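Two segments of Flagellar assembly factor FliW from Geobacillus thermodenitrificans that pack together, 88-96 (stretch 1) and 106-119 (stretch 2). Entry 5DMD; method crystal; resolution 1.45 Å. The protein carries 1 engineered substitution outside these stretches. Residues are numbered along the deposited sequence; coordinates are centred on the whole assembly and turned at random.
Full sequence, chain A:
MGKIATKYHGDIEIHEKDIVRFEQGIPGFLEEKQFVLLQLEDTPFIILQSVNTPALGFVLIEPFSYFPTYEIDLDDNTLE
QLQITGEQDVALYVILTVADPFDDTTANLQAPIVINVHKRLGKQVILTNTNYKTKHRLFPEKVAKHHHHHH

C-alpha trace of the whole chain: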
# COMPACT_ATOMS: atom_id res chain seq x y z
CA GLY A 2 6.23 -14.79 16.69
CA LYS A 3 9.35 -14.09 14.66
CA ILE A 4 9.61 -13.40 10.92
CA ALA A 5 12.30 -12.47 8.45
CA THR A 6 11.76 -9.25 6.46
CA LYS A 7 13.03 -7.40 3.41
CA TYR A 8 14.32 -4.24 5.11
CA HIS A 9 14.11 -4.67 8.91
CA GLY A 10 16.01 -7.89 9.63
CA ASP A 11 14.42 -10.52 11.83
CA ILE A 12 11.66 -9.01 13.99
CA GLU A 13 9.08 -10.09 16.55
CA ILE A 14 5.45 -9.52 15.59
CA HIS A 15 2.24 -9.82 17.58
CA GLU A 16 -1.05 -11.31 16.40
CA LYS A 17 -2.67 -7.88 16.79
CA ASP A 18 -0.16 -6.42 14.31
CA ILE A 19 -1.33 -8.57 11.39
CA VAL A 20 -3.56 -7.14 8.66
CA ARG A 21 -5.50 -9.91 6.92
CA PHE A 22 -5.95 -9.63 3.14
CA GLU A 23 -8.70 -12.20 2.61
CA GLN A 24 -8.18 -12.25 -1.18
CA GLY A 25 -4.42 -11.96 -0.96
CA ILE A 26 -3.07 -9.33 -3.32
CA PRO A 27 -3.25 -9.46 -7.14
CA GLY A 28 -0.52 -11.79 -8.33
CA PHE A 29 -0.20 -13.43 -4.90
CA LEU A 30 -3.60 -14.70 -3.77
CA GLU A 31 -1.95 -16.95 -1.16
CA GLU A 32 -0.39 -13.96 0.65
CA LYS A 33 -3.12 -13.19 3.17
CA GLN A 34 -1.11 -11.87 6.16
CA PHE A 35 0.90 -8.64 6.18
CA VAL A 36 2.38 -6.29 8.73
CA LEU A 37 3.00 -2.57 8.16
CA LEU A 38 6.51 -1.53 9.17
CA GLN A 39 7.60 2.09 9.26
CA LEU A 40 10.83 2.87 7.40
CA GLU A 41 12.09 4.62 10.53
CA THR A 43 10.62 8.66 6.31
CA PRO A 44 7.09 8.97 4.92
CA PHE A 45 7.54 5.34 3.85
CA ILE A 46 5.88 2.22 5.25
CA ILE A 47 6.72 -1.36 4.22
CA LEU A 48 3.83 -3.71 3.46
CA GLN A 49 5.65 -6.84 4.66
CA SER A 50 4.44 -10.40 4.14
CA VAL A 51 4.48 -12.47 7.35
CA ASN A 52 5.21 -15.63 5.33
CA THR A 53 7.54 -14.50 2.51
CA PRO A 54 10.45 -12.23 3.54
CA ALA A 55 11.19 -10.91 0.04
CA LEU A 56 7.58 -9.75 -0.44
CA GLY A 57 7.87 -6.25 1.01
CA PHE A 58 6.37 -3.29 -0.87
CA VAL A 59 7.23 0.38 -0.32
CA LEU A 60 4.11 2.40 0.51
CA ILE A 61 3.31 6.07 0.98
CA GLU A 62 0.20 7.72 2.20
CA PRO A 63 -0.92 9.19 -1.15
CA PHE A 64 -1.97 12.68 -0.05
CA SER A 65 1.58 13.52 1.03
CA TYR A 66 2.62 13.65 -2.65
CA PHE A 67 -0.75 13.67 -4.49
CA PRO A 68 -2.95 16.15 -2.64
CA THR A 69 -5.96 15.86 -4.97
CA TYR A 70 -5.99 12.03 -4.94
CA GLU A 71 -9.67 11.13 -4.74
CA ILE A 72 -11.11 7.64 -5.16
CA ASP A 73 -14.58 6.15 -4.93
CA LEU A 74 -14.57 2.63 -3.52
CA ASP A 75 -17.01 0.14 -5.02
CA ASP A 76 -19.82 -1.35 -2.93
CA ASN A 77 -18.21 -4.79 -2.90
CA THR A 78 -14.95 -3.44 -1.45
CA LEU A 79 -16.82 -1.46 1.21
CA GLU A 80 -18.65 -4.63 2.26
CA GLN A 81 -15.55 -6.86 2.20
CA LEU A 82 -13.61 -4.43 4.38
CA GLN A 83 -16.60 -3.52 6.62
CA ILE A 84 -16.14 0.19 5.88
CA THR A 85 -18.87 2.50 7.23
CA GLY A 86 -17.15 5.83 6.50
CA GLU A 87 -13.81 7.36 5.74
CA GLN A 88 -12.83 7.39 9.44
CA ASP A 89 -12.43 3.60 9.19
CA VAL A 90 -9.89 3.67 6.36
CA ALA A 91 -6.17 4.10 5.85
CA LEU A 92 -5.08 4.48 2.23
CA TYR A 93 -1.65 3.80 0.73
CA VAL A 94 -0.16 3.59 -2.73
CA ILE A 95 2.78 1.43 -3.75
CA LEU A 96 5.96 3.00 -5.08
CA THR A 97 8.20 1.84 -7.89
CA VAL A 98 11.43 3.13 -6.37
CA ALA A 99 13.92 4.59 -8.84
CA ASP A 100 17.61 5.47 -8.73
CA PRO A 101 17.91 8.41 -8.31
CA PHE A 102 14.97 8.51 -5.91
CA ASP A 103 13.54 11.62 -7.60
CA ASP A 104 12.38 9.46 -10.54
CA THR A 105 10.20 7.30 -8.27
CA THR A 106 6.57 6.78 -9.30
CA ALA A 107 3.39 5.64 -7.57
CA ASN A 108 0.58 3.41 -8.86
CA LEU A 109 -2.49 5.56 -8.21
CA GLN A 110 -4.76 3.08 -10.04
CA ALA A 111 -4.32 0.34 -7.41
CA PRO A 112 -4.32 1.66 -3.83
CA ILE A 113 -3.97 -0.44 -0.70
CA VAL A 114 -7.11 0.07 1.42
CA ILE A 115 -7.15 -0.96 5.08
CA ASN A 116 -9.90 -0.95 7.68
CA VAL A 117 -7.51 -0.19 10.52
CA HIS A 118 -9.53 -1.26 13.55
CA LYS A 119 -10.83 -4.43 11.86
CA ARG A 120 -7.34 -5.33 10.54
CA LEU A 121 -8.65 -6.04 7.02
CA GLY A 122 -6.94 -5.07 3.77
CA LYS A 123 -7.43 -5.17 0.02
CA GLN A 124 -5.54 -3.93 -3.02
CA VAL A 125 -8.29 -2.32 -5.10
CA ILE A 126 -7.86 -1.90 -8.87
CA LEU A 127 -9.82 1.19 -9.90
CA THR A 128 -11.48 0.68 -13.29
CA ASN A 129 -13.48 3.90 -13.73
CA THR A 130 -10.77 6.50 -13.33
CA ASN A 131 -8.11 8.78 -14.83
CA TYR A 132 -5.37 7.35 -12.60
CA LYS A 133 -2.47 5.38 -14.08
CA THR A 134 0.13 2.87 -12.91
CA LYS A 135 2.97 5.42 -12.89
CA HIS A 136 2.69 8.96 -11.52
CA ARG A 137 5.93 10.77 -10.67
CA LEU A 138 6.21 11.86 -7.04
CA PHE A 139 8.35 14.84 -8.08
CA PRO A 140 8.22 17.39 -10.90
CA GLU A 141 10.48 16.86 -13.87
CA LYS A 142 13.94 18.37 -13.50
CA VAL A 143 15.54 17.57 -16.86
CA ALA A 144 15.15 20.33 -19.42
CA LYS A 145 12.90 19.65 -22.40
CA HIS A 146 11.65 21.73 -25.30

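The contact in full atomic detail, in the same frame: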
# COMPACT_ATOMS: atom_id res chain seq x y z
N GLN A 88 -13.59 7.49 8.19
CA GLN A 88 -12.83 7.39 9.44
C GLN A 88 -12.32 5.98 9.70
O GLN A 88 -11.42 5.79 10.53
CB GLN A 88 -13.68 7.86 10.63
CG GLN A 88 -13.97 9.36 10.62
CD GLN A 88 -12.74 10.21 10.90
OE1 GLN A 88 -11.74 9.73 11.42
NE2 GLN A 88 -12.82 11.49 10.55
N ASP A 89 -12.85 4.98 9.00
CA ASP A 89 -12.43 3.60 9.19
C ASP A 89 -11.17 3.24 8.42
O ASP A 89 -10.57 2.20 8.71
CB ASP A 89 -13.54 2.64 8.74
CG ASP A 89 -14.83 2.81 9.52
OD1 ASP A 89 -14.81 3.47 10.57
OD2 ASP A 89 -15.88 2.29 9.06
N VAL A 90 -10.75 4.08 7.47
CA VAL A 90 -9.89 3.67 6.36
C VAL A 90 -8.53 4.34 6.45
O VAL A 90 -8.44 5.55 6.70
CB VAL A 90 -10.56 4.02 5.02
CG1 VAL A 90 -9.63 3.72 3.85
CG2 VAL A 90 -11.86 3.26 4.88
N ALA A 91 -7.48 3.56 6.21
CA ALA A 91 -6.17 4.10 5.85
C ALA A 91 -5.87 3.71 4.41
O ALA A 91 -6.10 2.57 4.01
CB ALA A 91 -5.08 3.53 6.75
N LEU A 92 -5.39 4.68 3.63
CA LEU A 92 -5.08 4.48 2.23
C LEU A 92 -3.58 4.61 2.00
O LEU A 92 -2.92 5.47 2.59
CB LEU A 92 -5.77 5.55 1.36
CG LEU A 92 -7.28 5.53 1.14
CD1 LEU A 92 -7.66 6.71 0.24
CD2 LEU A 92 -7.76 4.22 0.56
N TYR A 93 -3.06 3.77 1.11
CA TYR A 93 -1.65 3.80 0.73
C TYR A 93 -1.57 3.52 -0.75
O TYR A 93 -2.45 2.87 -1.32
CB TYR A 93 -0.84 2.70 1.45
CG TYR A 93 -0.92 2.80 2.96
CD1 TYR A 93 -0.12 3.69 3.66
CD2 TYR A 93 -1.82 2.02 3.68
CE1 TYR A 93 -0.21 3.79 5.04
CE2 TYR A 93 -1.92 2.12 5.06
CZ TYR A 93 -1.11 3.00 5.73
OH TYR A 93 -1.21 3.09 7.10
N VAL A 94 -0.50 4.01 -1.37
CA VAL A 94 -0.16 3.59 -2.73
C VAL A 94 1.26 3.03 -2.75
O VAL A 94 2.12 3.44 -1.96
CB VAL A 94 -0.34 4.71 -3.78
CG1 VAL A 94 -1.83 5.03 -3.98
CG2 VAL A 94 0.45 5.95 -3.38
N ILE A 95 1.50 2.11 -3.66
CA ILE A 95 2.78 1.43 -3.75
C ILE A 95 3.71 2.16 -4.70
O ILE A 95 3.33 2.54 -5.81
CB ILE A 95 2.59 -0.04 -4.16
CG1 ILE A 95 1.75 -0.75 -3.11
CG2 ILE A 95 3.94 -0.76 -4.33
CD1 ILE A 95 1.39 -2.16 -3.46
N LEU A 96 4.96 2.33 -4.27
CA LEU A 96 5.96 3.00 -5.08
C LEU A 96 6.75 2.02 -5.93
O LEU A 96 7.02 0.88 -5.52
CB LEU A 96 6.94 3.76 -4.18
CG LEU A 96 6.38 4.80 -3.22
CD1 LEU A 96 7.53 5.57 -2.56
CD2 LEU A 96 5.42 5.75 -3.93
N THR A 106 7.98 6.62 -8.95
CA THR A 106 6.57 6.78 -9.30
C THR A 106 5.70 6.01 -8.32
O THR A 106 6.16 5.14 -7.59
CB THR A 106 6.28 6.29 -10.72
OG1 THR A 106 6.63 4.91 -10.84
CG2 THR A 106 7.08 7.10 -11.74
N ALA A 107 4.41 6.35 -8.34
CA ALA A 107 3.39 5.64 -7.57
C ALA A 107 2.30 5.12 -8.50
O ALA A 107 1.97 5.74 -9.51
CB ALA A 107 2.75 6.58 -6.55
N ASN A 108 1.73 3.97 -8.15
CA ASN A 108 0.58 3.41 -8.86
C ASN A 108 -0.69 3.92 -8.19
O ASN A 108 -1.15 3.36 -7.19
CB ASN A 108 0.63 1.88 -8.91
CG ASN A 108 -0.48 1.28 -9.76
OD1 ASN A 108 -1.52 1.91 -9.97
ND2 ASN A 108 -0.25 0.08 -10.29
N LEU A 109 -1.26 5.00 -8.74
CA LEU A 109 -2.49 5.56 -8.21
C LEU A 109 -3.73 4.78 -8.64
O LEU A 109 -4.81 4.98 -8.05
CB LEU A 109 -2.61 7.03 -8.62
CG LEU A 109 -1.44 7.92 -8.18
CD1 LEU A 109 -1.75 9.37 -8.52
CD2 LEU A 109 -1.16 7.75 -6.69
N GLN A 110 -3.61 3.89 -9.63
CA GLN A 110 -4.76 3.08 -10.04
C GLN A 110 -5.10 1.98 -9.05
O GLN A 110 -6.25 1.52 -9.03
CB GLN A 110 -4.48 2.43 -11.41
CG GLN A 110 -5.71 1.82 -12.06
CD GLN A 110 -5.38 0.88 -13.21
OE1 GLN A 110 -4.26 0.89 -13.73
NE2 GLN A 110 -6.35 0.09 -13.63
N ALA A 111 -4.15 1.54 -8.22
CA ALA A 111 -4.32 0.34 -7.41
C ALA A 111 -3.91 0.58 -5.96
O ALA A 111 -2.95 -0.02 -5.47
CB ALA A 111 -3.56 -0.84 -8.01
N PRO A 112 -4.67 1.40 -5.23
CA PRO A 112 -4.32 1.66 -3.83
C PRO A 112 -4.54 0.46 -2.92
O PRO A 112 -5.36 -0.43 -3.17
CB PRO A 112 -5.27 2.81 -3.45
CG PRO A 112 -6.46 2.58 -4.30
CD PRO A 112 -5.91 2.08 -5.63
N ILE A 113 -3.76 0.45 -1.83
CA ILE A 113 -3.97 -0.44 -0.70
C ILE A 113 -4.95 0.23 0.26
O ILE A 113 -4.72 1.36 0.70
CB ILE A 113 -2.64 -0.73 0.02
CG1 ILE A 113 -1.64 -1.43 -0.91
CG2 ILE A 113 -2.88 -1.54 1.30
CD1 ILE A 113 -2.01 -2.87 -1.23
N VAL A 114 -6.03 -0.47 0.60
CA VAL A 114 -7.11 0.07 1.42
C VAL A 114 -7.23 -0.81 2.65
O VAL A 114 -7.42 -2.02 2.52
CB VAL A 114 -8.43 0.08 0.65
CG1 VAL A 114 -9.55 0.64 1.52
CG2 VAL A 114 -8.28 0.85 -0.66
N ILE A 115 -7.13 -0.21 3.84
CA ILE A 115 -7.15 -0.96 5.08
C ILE A 115 -8.22 -0.40 6.01
O ILE A 115 -8.25 0.80 6.27
CB ILE A 115 -5.77 -0.94 5.76
CG1 ILE A 115 -4.75 -1.68 4.88
CG2 ILE A 115 -5.84 -1.54 7.17
CD1 ILE A 115 -3.32 -1.59 5.37
N ASN A 116 -9.08 -1.28 6.52
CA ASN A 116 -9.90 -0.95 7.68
C ASN A 116 -9.02 -1.19 8.90
O ASN A 116 -8.74 -2.33 9.26
CB ASN A 116 -11.17 -1.81 7.75
CG ASN A 116 -12.07 -1.42 8.92
OD1 ASN A 116 -11.59 -1.02 9.98
ND2 ASN A 116 -13.38 -1.56 8.74
N VAL A 117 -8.56 -0.09 9.51
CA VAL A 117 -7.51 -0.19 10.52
C VAL A 117 -7.98 -0.99 11.72
O VAL A 117 -7.30 -1.92 12.17
CB VAL A 117 -7.01 1.21 10.92
CG1 VAL A 117 -5.90 1.10 11.93
CG2 VAL A 117 -6.54 1.98 9.70
N HIS A 118 -9.13 -0.63 12.29
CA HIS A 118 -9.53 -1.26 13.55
C HIS A 118 -10.02 -2.69 13.37
O HIS A 118 -9.97 -3.47 14.33
CB HIS A 118 -10.51 -0.39 14.36
CG HIS A 118 -11.94 -0.50 13.92
ND1 HIS A 118 -12.45 0.22 12.85
CD2 HIS A 118 -12.98 -1.20 14.44
CE1 HIS A 118 -13.74 -0.06 12.71
NE2 HIS A 118 -14.08 -0.92 13.66
N LYS A 119 -10.44 -3.06 12.16
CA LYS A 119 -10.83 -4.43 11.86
C LYS A 119 -9.67 -5.26 11.32
O LYS A 119 -9.82 -6.48 11.15
CB LYS A 119 -11.97 -4.44 10.83
CG LYS A 119 -13.29 -3.91 11.40
CD LYS A 119 -13.69 -4.64 12.68
CE LYS A 119 -15.19 -4.92 12.76
NZ LYS A 119 -15.98 -4.15 11.76
O HOH W 1 -10.67 1.59 11.34
O HOH W 2 -0.55 1.25 -5.55

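Strand 90-96 runs antiparallel to strand 113-116, their axes 4.7 Å apart at closest approach, and farther along, L96 pairs with A107. Two hydrogen-bonded pairs form the central ladder. A91 N donates to I115 O (2.9 Å) and I115 N to A91 O (3.0 Å); Y93 N donates to I113 O (3.0 Å) and I113 N to Y93 O (2.8 Å). Outlying bonds extend it, from V117 N to D89 O (3.2 Å) and from N108 N to I95 O (3.2 Å).

Between A107 and I113 stretch 2 bulges away from its partner. Water 2 fills the gap, accepting from I95 N (2.9 Å to the water O) and donating to N108 O and A111 O (each 2.7 Å from it). V94 plugs the hollow beside it: its CG1 lies 3.9 Å from L109 CD2 and 4.1 Å from P112 CB, and its CG2 meets A107 CB at 4.0 Å. L109 starts out pointing away, but its m,t rotamer brings its end back to V94. The small methyl of A107 also leaves room for L96, whose CD2 approaches A107 CB to 3.8 Å.

On the face carrying V90, L92, V114 and N116, V114 is the shared knob: its closest approaches are CG1 to V90 CG1 (3.9 Å) and CG2 to L92 CD2 (3.6 Å). Beta-branched valines suit such extended backbone. On the other face, A91 offers only a methyl, and V117 CG2 rests 3.6 Å from A91 CB. I113 packs its CG1 against I95 CD1 (4.0 Å), and I115 CD1 reaches Y93 CE2 (4.0 Å) obliquely to the ring.

At the turn, water 1 donates to D89 O (2.7 Å from its O) and N116 OD1 (3.1 Å), and accepts from H118 N (2.9 Å). N116 OD1 also accepts from K119 N (3.2 Å). The two stretches bury 823 Å² between them, both sides summed.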